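Putative glycoside hydrolase (Parabacteroides distasonis ATCC 8503, PDB 3GYC) is a putative glycoside hydrolase with a cellulase-like TIM-barrel fold that probably cleaves glycosidic bonds in carbohydrates. Local coordinates at residues I63-N66 with K70-L73; I56-H61 with P94-F99. All coordinates share one frame; numbering follows the deposited sequence.

Contact 1 (I63-N66 with K70-L73)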
ATOM      1  N   ILE A  63       7.858 -15.491  -8.531  1.00 12.85           N
ATOM      2  CA  ILE A  63       7.223 -16.781  -8.312  1.00 13.23           C
ATOM      3  C   ILE A  63       6.861 -17.443  -9.649  1.00 15.26           C
ATOM      4  O   ILE A  63       7.012 -18.656  -9.772  1.00 15.57           O
ATOM      5  CB  ILE A  63       5.965 -16.690  -7.416  1.00 14.51           C
ATOM      6  CG1 ILE A  63       6.381 -16.398  -5.970  1.00 13.47           C
ATOM      7  CG2 ILE A  63       5.143 -17.996  -7.538  1.00 14.28           C
ATOM      8  CD1 ILE A  63       5.248 -16.246  -4.974  1.00 12.58           C
ATOM      9  N   ALA A  64       6.458 -16.655 -10.653  1.00 15.12           N
ATOM     10  CA  ALA A  64       6.056 -17.198 -11.939  1.00 16.15           C
ATOM     11  C   ALA A  64       7.251 -17.672 -12.749  1.00 18.11           C
ATOM     12  O   ALA A  64       7.114 -18.569 -13.593  1.00 17.91           O
ATOM     13  CB  ALA A  64       5.200 -16.190 -12.735  1.00 14.65           C
ATOM     14  N   GLU A  65       8.421 -17.096 -12.507  1.00 18.99           N
ATOM     15  CA  GLU A  65       9.630 -17.513 -13.220  1.00 19.81           C
ATOM     16  C   GLU A  65      10.237 -18.735 -12.565  1.00 18.73           C
ATOM     17  O   GLU A  65      10.455 -19.726 -13.223  1.00 17.77           O
ATOM     18  CB  GLU A  65      10.680 -16.407 -13.246  1.00 21.57           C
ATOM     19  CG  GLU A  65      10.347 -15.256 -14.154  1.00 23.80           C
ATOM     20  CD  GLU A  65      10.942 -15.366 -15.548  1.00 26.55           C
ATOM     21  OE1 GLU A  65      11.830 -16.219 -15.786  1.00 28.67           O
ATOM     22  OE2 GLU A  65      10.539 -14.554 -16.414  1.00 28.24           O
ATOM     23  N   ASN A  66      10.566 -18.637 -11.280  1.00 17.77           N
ATOM     24  CA  ASN A  66      11.140 -19.758 -10.529  1.00 17.05           C
ATOM     25  C   ASN A  66      10.864 -19.579  -9.031  1.00 17.60           C
ATOM     26  O   ASN A  66      11.614 -18.892  -8.340  1.00 15.79           O
ATOM     27  CB  ASN A  66      12.637 -19.890 -10.815  1.00 17.64           C
ATOM     28  CG  ASN A  66      13.217 -21.166 -10.255  1.00 17.51           C
ATOM     29  OD1 ASN A  66      12.624 -21.813  -9.370  1.00 18.84           O
ATOM     30  ND2 ASN A  66      14.374 -21.541 -10.754  1.00 15.83           N
ATOM     31  N   LYS A  70      16.798 -18.650  -5.367  1.00 14.29           N
ATOM     32  CA  LYS A  70      17.264 -17.575  -4.477  1.00 14.19           C
ATOM     33  C   LYS A  70      17.624 -16.434  -5.438  1.00 12.71           C
ATOM     34  O   LYS A  70      18.595 -16.544  -6.212  1.00 13.89           O
ATOM     35  CB  LYS A  70      18.475 -17.997  -3.629  1.00 16.39           C
ATOM     36  CG  LYS A  70      18.202 -19.052  -2.500  1.00 17.36           C
ATOM     37  CD  LYS A  70      19.532 -19.325  -1.695  1.00 18.24           C
ATOM     38  N   TRP A  71      16.833 -15.363  -5.415  1.00 10.80           N
ATOM     39  CA  TRP A  71      17.018 -14.201  -6.291  1.00 10.36           C
ATOM     40  C   TRP A  71      17.858 -13.087  -5.700  1.00 11.91           C
ATOM     41  O   TRP A  71      17.646 -12.730  -4.553  1.00 13.41           O
ATOM     42  CB  TRP A  71      15.678 -13.571  -6.608  1.00 10.20           C
ATOM     43  CG  TRP A  71      14.701 -14.482  -7.303  1.00 10.71           C
ATOM     44  CD1 TRP A  71      13.799 -15.328  -6.713  1.00 10.05           C
ATOM     45  CD2 TRP A  71      14.526 -14.621  -8.720  1.00 11.25           C
ATOM     46  NE1 TRP A  71      13.055 -15.972  -7.685  1.00  9.98           N
ATOM     47  CE2 TRP A  71      13.478 -15.554  -8.921  1.00 11.54           C
ATOM     48  CE3 TRP A  71      15.150 -14.039  -9.846  1.00 11.59           C
ATOM     49  CZ2 TRP A  71      13.035 -15.930 -10.212  1.00 10.83           C
ATOM     50  CZ3 TRP A  71      14.709 -14.396 -11.107  1.00 11.74           C
ATOM     51  CH2 TRP A  71      13.666 -15.339 -11.279  1.00 12.23           C
ATOM     52  N   LEU A  72      18.759 -12.524  -6.515  1.00 11.70           N
ATOM     53  CA  LEU A  72      19.581 -11.391  -6.153  1.00 11.58           C
ATOM     54  C   LEU A  72      18.877 -10.104  -6.610  1.00 12.37           C
ATOM     55  O   LEU A  72      18.624  -9.917  -7.806  1.00 13.62           O
ATOM     56  CB  LEU A  72      20.956 -11.512  -6.806  1.00 12.92           C
ATOM     57  CG  LEU A  72      22.006 -10.468  -6.388  1.00 13.95           C
ATOM     58  CD1 LEU A  72      22.362 -10.547  -4.911  1.00 13.41           C
ATOM     59  CD2 LEU A  72      23.262 -10.633  -7.246  1.00 14.25           C
ATOM     60  N   LEU A  73      18.485  -9.253  -5.656  1.00 11.27           N
ATOM     61  CA  LEU A  73      17.745  -8.029  -5.957  1.00 10.48           C
ATOM     62  C   LEU A  73      18.632  -6.803  -5.864  1.00 11.00           C
ATOM     63  O   LEU A  73      19.505  -6.750  -4.994  1.00 11.71           O
ATOM     64  CB  LEU A  73      16.564  -7.863  -4.996  1.00  9.92           C
ATOM     65  CG  LEU A  73      15.578  -9.025  -4.869  1.00 10.86           C
ATOM     66  CD1 LEU A  73      14.500  -8.684  -3.896  1.00  8.57           C
ATOM     67  CD2 LEU A  73      14.998  -9.495  -6.218  1.00  7.30           C
TER
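Trp71 reaches edge-on against Glu65 and Asn66, on helix 60-65 and the loop residue after it. From its CB the side chain leads into the indole, and contact runs along the NE1-CZ2-CH2 edge. With CG anti to the carbonyl carbon (chi1 -60°), chi1 and chi2 (89°) together set the indole with this edge pointing at 65-66, Asn66 O and Glu65 CB lying near the ring plane. NE1 comes first, giving a weak hydrogen bond to the backbone O of Asn66, 3.3 Å away and bent to 138° at the proton. Next along the edge, CZ2 lies 3.8 Å from the N of Asn66, which is in the ring plane, and 4.0 Å from CB of the same residue. At the tip CH2 rests 3.7 Å from Glu65 CB. Helix 60-65 and strand 71-73 both belong to the long excursion between the second strand of the barrel, 53-57, and its helix 95-105; strand 71-73 pairs there with strand 88-90. Replacing the indole by an alanine side chain is likely to open a gap beside Glu65 CB and take from Asn66 O its weak N-H donor. Beyond CB the Glu65 chain bends at chi2, and its OE2 forms a salt bridge with Lys126. Lys69 makes a cation-pi contact with the indole.

Contact 2 (I56-H61 with P94-F99)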
ATOM      1  N   ILE A  56       1.168  -6.774   1.459  1.00 11.69           N
ATOM      2  CA  ILE A  56       2.522  -7.157   1.196  1.00 10.34           C
ATOM      3  C   ILE A  56       2.770  -7.307  -0.301  1.00 10.53           C
ATOM      4  O   ILE A  56       1.852  -7.470  -1.112  1.00  9.45           O
ATOM      5  CB  ILE A  56       2.932  -8.478   1.874  1.00 10.32           C
ATOM      6  CG1 ILE A  56       2.091  -9.681   1.382  1.00 11.19           C
ATOM      7  CG2 ILE A  56       2.885  -8.406   3.357  1.00 12.47           C
ATOM      8  CD1 ILE A  56       2.575 -11.025   1.903  1.00 11.34           C
ATOM      9  N   ASP A  57       4.037  -7.271  -0.621  1.00 10.07           N
ATOM     10  CA  ASP A  57       4.468  -7.585  -1.981  1.00 10.00           C
ATOM     11  C   ASP A  57       4.527  -9.116  -2.103  1.00 10.17           C
ATOM     12  O   ASP A  57       5.186  -9.794  -1.280  1.00 12.26           O
ATOM     13  CB  ASP A  57       5.829  -6.969  -2.259  1.00 12.17           C
ATOM     14  CG  ASP A  57       6.182  -7.009  -3.752  1.00 11.18           C
ATOM     15  OD1 ASP A  57       5.707  -7.913  -4.474  1.00 11.69           O
ATOM     16  OD2 ASP A  57       6.854  -6.071  -4.210  1.00 10.07           O
ATOM     17  N   ALA A  58       3.848  -9.654  -3.125  1.00  8.85           N
ATOM     18  CA  ALA A  58       3.777 -11.108  -3.388  1.00 10.05           C
ATOM     19  C   ALA A  58       4.905 -11.573  -4.353  1.00 11.36           C
ATOM     20  O   ALA A  58       5.043 -12.784  -4.578  1.00 12.15           O
ATOM     21  CB  ALA A  58       2.430 -11.457  -4.004  1.00  9.13           C
ATOM     22  N   TYR A  59       5.656 -10.613  -4.929  1.00 10.84           N
ATOM     23  CA  TYR A  59       6.739 -10.916  -5.910  1.00 11.35           C
ATOM     24  C   TYR A  59       6.240 -11.927  -6.959  1.00 11.66           C
ATOM     25  O   TYR A  59       6.898 -12.962  -7.211  1.00 12.73           O
ATOM     26  CB  TYR A  59       7.945 -11.507  -5.206  1.00 10.70           C
ATOM     27  CG  TYR A  59       8.651 -10.663  -4.163  1.00 11.09           C
ATOM     28  CD1 TYR A  59       8.202 -10.600  -2.857  1.00 10.53           C
ATOM     29  CD2 TYR A  59       9.845  -9.993  -4.472  1.00 11.57           C
ATOM     30  CE1 TYR A  59       8.893  -9.858  -1.889  1.00 10.87           C
ATOM     31  CE2 TYR A  59      10.529  -9.240  -3.520  1.00 11.61           C
ATOM     32  CZ  TYR A  59      10.064  -9.190  -2.225  1.00 12.34           C
ATOM     33  OH  TYR A  59      10.751  -8.464  -1.266  1.00 12.30           O
ATOM     34  N   PRO A  60       5.090 -11.641  -7.592  1.00 11.42           N
ATOM     35  CA  PRO A  60       4.463 -12.593  -8.555  1.00 11.34           C
ATOM     36  C   PRO A  60       5.353 -12.912  -9.741  1.00 11.23           C
ATOM     37  O   PRO A  60       5.388 -14.040 -10.227  1.00 12.11           O
ATOM     38  CB  PRO A  60       3.234 -11.831  -9.052  1.00 12.59           C
ATOM     39  CG  PRO A  60       3.577 -10.380  -8.874  1.00 11.93           C
ATOM     40  CD  PRO A  60       4.617 -10.266  -7.763  1.00 11.64           C
ATOM     41  N   HIS A  61       6.052 -11.900 -10.221  1.00 12.02           N
ATOM     42  CA  HIS A  61       7.007 -12.053 -11.310  1.00 11.45           C
ATOM     43  C   HIS A  61       8.116 -13.077 -11.019  1.00 11.10           C
ATOM     44  O   HIS A  61       8.502 -13.861 -11.908  1.00 12.77           O
ATOM     45  CB  HIS A  61       7.570 -10.675 -11.723  1.00 11.81           C
ATOM     46  CG  HIS A  61       8.340  -9.964 -10.660  1.00 10.32           C
ATOM     47  ND1 HIS A  61       7.794  -9.616  -9.436  1.00 10.39           N
ATOM     48  CD2 HIS A  61       9.592  -9.448 -10.672  1.00 10.02           C
ATOM     49  CE1 HIS A  61       8.704  -8.968  -8.734  1.00  8.90           C
ATOM     50  NE2 HIS A  61       9.797  -8.844  -9.459  1.00 10.17           N
ATOM     51  N   PRO A  94       9.015 -21.386  -0.249  1.00 12.26           N
ATOM     52  CA  PRO A  94       7.753 -21.361   0.538  1.00 11.18           C
ATOM     53  C   PRO A  94       7.578 -20.221   1.554  1.00 11.41           C
ATOM     54  O   PRO A  94       6.597 -20.220   2.298  1.00 12.70           O
ATOM     55  CB  PRO A  94       7.777 -22.727   1.257  1.00 12.25           C
ATOM     56  CG  PRO A  94       9.263 -22.990   1.469  1.00 12.91           C
ATOM     57  CD  PRO A  94       9.931 -22.462   0.204  1.00 11.40           C
ATOM     58  N   ASN A  95       8.522 -19.292   1.626  1.00  9.86           N
ATOM     59  CA  ASN A  95       8.434 -18.135   2.559  1.00 10.73           C
ATOM     60  C   ASN A  95       7.102 -17.397   2.523  1.00  9.16           C
ATOM     61  O   ASN A  95       6.554 -17.092   3.595  1.00  9.76           O
ATOM     62  CB  ASN A  95       9.578 -17.145   2.374  1.00  9.75           C
ATOM     63  CG  ASN A  95      10.825 -17.561   3.109  1.00 11.27           C
ATOM     64  OD1 ASN A  95      10.751 -18.395   3.997  1.00 11.20           O
ATOM     65  ND2 ASN A  95      12.012 -16.972   2.733  1.00 10.50           N
ATOM     66  N   LEU A  96       6.532 -17.185   1.338  1.00  8.57           N
ATOM     67  CA  LEU A  96       5.255 -16.488   1.248  1.00 10.83           C
ATOM     68  C   LEU A  96       4.167 -17.305   1.916  1.00  9.65           C
ATOM     69  O   LEU A  96       3.419 -16.796   2.764  1.00 10.58           O
ATOM     70  CB  LEU A  96       4.897 -16.129  -0.197  1.00  9.87           C
ATOM     71  CG  LEU A  96       3.526 -15.510  -0.425  1.00 11.07           C
ATOM     72  CD1 LEU A  96       3.357 -14.155   0.380  1.00 10.16           C
ATOM     73  CD2 LEU A  96       3.217 -15.341  -1.918  1.00 10.91           C
ATOM     74  N   ASN A  97       4.082 -18.581   1.558  1.00  9.81           N
ATOM     75  CA  ASN A  97       3.052 -19.424   2.165  1.00 10.23           C
ATOM     76  C   ASN A  97       3.255 -19.595   3.678  1.00 10.75           C
ATOM     77  O   ASN A  97       2.255 -19.722   4.435  1.00 11.03           O
ATOM     78  CB  ASN A  97       2.903 -20.734   1.414  1.00 10.76           C
ATOM     79  CG  ASN A  97       2.168 -20.566   0.068  1.00  9.46           C
ATOM     80  OD1 ASN A  97       1.891 -19.452  -0.406  1.00 10.50           O
ATOM     81  ND2 ASN A  97       1.838 -21.672  -0.530  1.00  9.93           N
ATOM     82  N   LEU A  98       4.525 -19.610   4.113  1.00  9.92           N
ATOM     83  CA  LEU A  98       4.840 -19.671   5.558  1.00 10.88           C
ATOM     84  C   LEU A  98       4.318 -18.429   6.246  1.00 10.53           C
ATOM     85  O   LEU A  98       3.659 -18.529   7.257  1.00 11.38           O
ATOM     86  CB  LEU A  98       6.338 -19.893   5.856  1.00 10.82           C
ATOM     87  CG  LEU A  98       6.861 -21.323   5.629  1.00 11.98           C
ATOM     88  CD1 LEU A  98       8.439 -21.424   5.597  1.00 13.54           C
ATOM     89  CD2 LEU A  98       6.286 -22.325   6.623  1.00 10.81           C
ATOM     90  N   PHE A  99       4.643 -17.261   5.697  1.00 10.47           N
ATOM     91  CA  PHE A  99       4.171 -16.000   6.218  1.00 10.93           C
ATOM     92  C   PHE A  99       2.634 -15.922   6.245  1.00 11.34           C
ATOM     93  O   PHE A  99       2.044 -15.496   7.273  1.00 10.01           O
ATOM     94  CB  PHE A  99       4.760 -14.840   5.409  1.00 11.07           C
ATOM     95  CG  PHE A  99       4.370 -13.481   5.943  1.00 10.87           C
ATOM     96  CD1 PHE A  99       5.022 -12.974   7.066  1.00 12.33           C
ATOM     97  CD2 PHE A  99       3.316 -12.776   5.401  1.00 11.25           C
ATOM     98  CE1 PHE A  99       4.659 -11.754   7.594  1.00 11.81           C
ATOM     99  CE2 PHE A  99       2.974 -11.556   5.919  1.00 12.00           C
ATOM    100  CZ  PHE A  99       3.641 -11.064   7.043  1.00 10.63           C
TER
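Ile56 CD1 sits against two side chains of helix 95-105, 3.6 Å from Leu96 CD1 and 4.0 Å from Phe99 CD2. The isoleucine takes an uncommon first torsion: CG1 lies between the backbone N and the carbonyl carbon (chi1 62°), and the extended chi2 then carries CD1 out to the helix. CD1 approaches the Phe99 ring obliquely; CG2, on the other branch, lies 4.1 Å from Phe99 CE2, on the same side of that ring. Leu96 and Phe99, one helical turn apart, both have CB pointing toward 56-61, and a shared first torsion, CG anti to the backbone N, puts Leu96 CD1 and the Phe99 ring beside Ile56. The two methyls of Leu96 divide the work: CD1 meets Ile56, while CD2 lies 4.1 Å from the carbonyl O of Ala58 and is more loosely placed against Ala58 CB. Trp26 touches Ile56, Leu96 and Phe99, and Trp39 meets the Phe99 ring edge-to-face, completing a buried apolar cluster. Asp57 turns away from the helix. Its OD1 accepts from Tyr59 N at 2.7 Å, forming an Asx turn, with the N-H arriving on the anti side and 30° out of the carboxylate plane. Ser114 OG also bonds to OD1, and Trp115 N to OD2, which together fix the carboxylate. The turn leads straight into helix 60-65, for which Tyr59 is the N-cap residue. A parallel strand with an apolar residue facing the helix that packs on the outside, and the neighbouring side chain facing the other way, is the layering of a beta-alpha unit in a TIM barrel.

Overall arrangement
From the N terminus, the chain runs along barrel strand 53-57, turns at Ala58 and Tyr59 into helix 60-65, and only reaches the helix that packs against that strand at residue 95. Contact 2 closes this long loop. Contact 1 is nested inside it, closing a short turn of three intervening residues between helix 60-65 and strand 71-73. Both contacts use helix 60-65, and they lie about 11 Å apart, centre to centre. Ile63 joins them, its CD1 packing on Ala58 O. The same Ile63 CD1 lies 3.8 Å from Leu96 CD2; Leu73 CD1 also touches Tyr59 CE2. The excursion is thereby tied to the barrel strand and to helix 95-105.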